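Rbsd/fucu transport protein family protein (Streptococcus pneumoniae, PDB 4A34) probably interconverts the alpha and beta anomers of L-fucose, a sugar it binds in its pocket, as a fucose mutarotase of the RbsD/FucU family. Local coordinates at residues 26-31 with 133-138. Numbering follows the deposited sequence.
With FUL (beta-L-fucopyranose), chain B.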
# COMPACT_ATOMS: atom_id res chain seq x y z
N ILE I 26 -14.11 -23.18 -1.16
CA ILE I 26 -14.54 -22.07 -0.30
C ILE I 26 -15.17 -22.61 0.97
O ILE I 26 -15.97 -23.54 0.92
CB ILE I 26 -15.52 -21.09 -1.02
CG1 ILE I 26 -15.94 -19.97 -0.05
CG2 ILE I 26 -16.71 -21.84 -1.62
CD1 ILE I 26 -16.80 -18.91 -0.64
N VAL I 27 -14.80 -22.01 2.10
CA VAL I 27 -15.24 -22.47 3.40
C VAL I 27 -16.34 -21.58 3.95
O VAL I 27 -16.19 -20.36 4.02
CB VAL I 27 -14.08 -22.52 4.42
CG1 VAL I 27 -14.55 -23.07 5.75
CG2 VAL I 27 -12.93 -23.37 3.89
N LEU I 28 -17.45 -22.20 4.32
CA LEU I 28 -18.51 -21.48 5.00
C LEU I 28 -18.28 -21.73 6.47
O LEU I 28 -18.60 -22.80 7.00
CB LEU I 28 -19.89 -21.96 4.52
CG LEU I 28 -20.12 -22.04 3.00
CD1 LEU I 28 -21.50 -22.59 2.63
CD2 LEU I 28 -19.91 -20.68 2.32
N ALA I 29 -17.68 -20.75 7.14
CA ALA I 29 -17.26 -20.92 8.52
C ALA I 29 -18.33 -20.46 9.51
O ALA I 29 -18.99 -19.45 9.28
CB ALA I 29 -15.97 -20.18 8.77
N ASP I 30 -18.49 -21.20 10.60
CA ASP I 30 -19.45 -20.81 11.63
C ASP I 30 -18.85 -19.81 12.61
O ASP I 30 -17.64 -19.60 12.63
CB ASP I 30 -20.07 -22.03 12.33
CG ASP I 30 -19.07 -22.81 13.21
OD1 ASP I 30 -18.18 -22.21 13.87
OD2 ASP I 30 -19.21 -24.05 13.26
N ALA I 31 -19.70 -19.21 13.44
CA ALA I 31 -19.32 -18.09 14.30
C ALA I 31 -18.13 -18.38 15.19
O ALA I 31 -17.36 -17.48 15.51
CB ALA I 31 -20.50 -17.63 15.13
N ILE I 133 -18.57 -25.86 6.47
CA ILE I 133 -18.64 -26.65 5.24
C ILE I 133 -17.52 -26.22 4.33
O ILE I 133 -17.13 -25.06 4.35
CB ILE I 133 -19.99 -26.46 4.48
CG1 ILE I 133 -21.20 -26.55 5.42
CG2 ILE I 133 -20.14 -27.47 3.36
CD1 ILE I 133 -22.53 -26.31 4.73
N ILE I 134 -16.97 -27.14 3.53
CA ILE I 134 -16.08 -26.77 2.43
C ILE I 134 -16.68 -27.24 1.13
O ILE I 134 -17.04 -28.41 0.99
CB ILE I 134 -14.65 -27.33 2.55
CG1 ILE I 134 -14.05 -27.01 3.92
CG2 ILE I 134 -13.78 -26.77 1.43
CD1 ILE I 134 -12.73 -27.67 4.16
N LEU I 135 -16.82 -26.31 0.19
CA LEU I 135 -17.40 -26.57 -1.11
C LEU I 135 -16.33 -26.37 -2.16
O LEU I 135 -15.54 -25.42 -2.08
CB LEU I 135 -18.55 -25.60 -1.37
CG LEU I 135 -19.69 -25.54 -0.35
CD1 LEU I 135 -20.60 -24.37 -0.67
CD2 LEU I 135 -20.48 -26.85 -0.35
N LYS I 136 -16.28 -27.28 -3.13
CA LYS I 136 -15.29 -27.24 -4.21
C LYS I 136 -15.94 -26.98 -5.57
O LYS I 136 -16.72 -27.79 -6.06
CB LYS I 136 -14.45 -28.53 -4.23
CG LYS I 136 -13.30 -28.51 -5.24
CD LYS I 136 -12.77 -29.92 -5.53
CE LYS I 136 -11.55 -30.25 -4.72
NZ LYS I 136 -10.35 -29.50 -5.16
N LYS I 137 -15.60 -25.84 -6.18
CA LYS I 137 -16.21 -25.36 -7.42
C LYS I 137 -16.03 -26.29 -8.63
O LYS I 137 -14.90 -26.70 -8.94
CB LYS I 137 -15.71 -23.94 -7.74
CG LYS I 137 -16.22 -23.39 -9.06
CD LYS I 137 -16.09 -21.88 -9.14
CE LYS I 137 -16.91 -21.31 -10.28
NZ LYS I 137 -16.92 -19.83 -10.22
N GLY I 138 -17.14 -26.59 -9.30
CA GLY I 138 -17.14 -27.45 -10.48
C GLY I 138 -17.20 -26.68 -11.78
O GLY I 138 -17.31 -25.45 -11.79
C1 FUL B . -14.42 -25.15 16.09
C2 FUL B . -15.74 -24.52 15.62
O2 FUL B . -15.69 -24.14 14.26
C3 FUL B . -16.84 -25.56 15.80
O3 FUL B . -18.09 -25.04 15.46
C4 FUL B . -16.87 -26.04 17.24
O4 FUL B . -17.16 -24.94 18.06
C5 FUL B . -15.49 -26.59 17.60
C6 FUL B . -15.49 -27.18 19.01
O5 FUL B . -14.55 -25.54 17.45
O1 FUL B . -13.33 -24.27 15.95
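Two central strands of the mixed sheet of the RbsD/FucU fold, 25-29 and 133-136, pair antiparallel here, and at the end of the first strand the chain enters the fucose pocket. Ile26 faces Leu135 and Leu28 faces Ile133 as hydrogen-bonded pairs, each joined by two backbone bonds. The shortest runs from Ile26 N to Leu135 O at 2.8 Å. The longest runs from Ile133 N to Leu28 O at 3.1 Å. Between them Val27 and Ile134 form a non-hydrogen-bonded pair, and Val27 CA lies 3.3 Å from Ile133 O in a CA-H...O contact. On the face that carries Leu28, its CD1 meets CD1 of Leu135 at 3.9 Å, a diagonal contact between the two hydrogen-bonded pairs, and Ile57 of helix 50-60 packs on both leucines. On the other face Val27 and Ile134 lie side by side, CG2 against CG1 at 3.8 Å; both branches stand beside their own backbone N (Ile134 chi1 -52°). Just beyond the strand, Asp30 OD2 accepts a hydrogen bond from O3 of beta-L-fucopyranose at 2.7 Å, and OD1 a longer one from O2 at 3.2 Å. The sugar also bonds to Tyr130 N, Tyr112 OH, Asn132 ND2 and His22 ND1 of another subunit. Bonds from Ala131 N to Asp30 OD2 and from Asp30 N to Asn132 OD1 thus hold the carboxylate where it accepts from two adjacent hydroxyls.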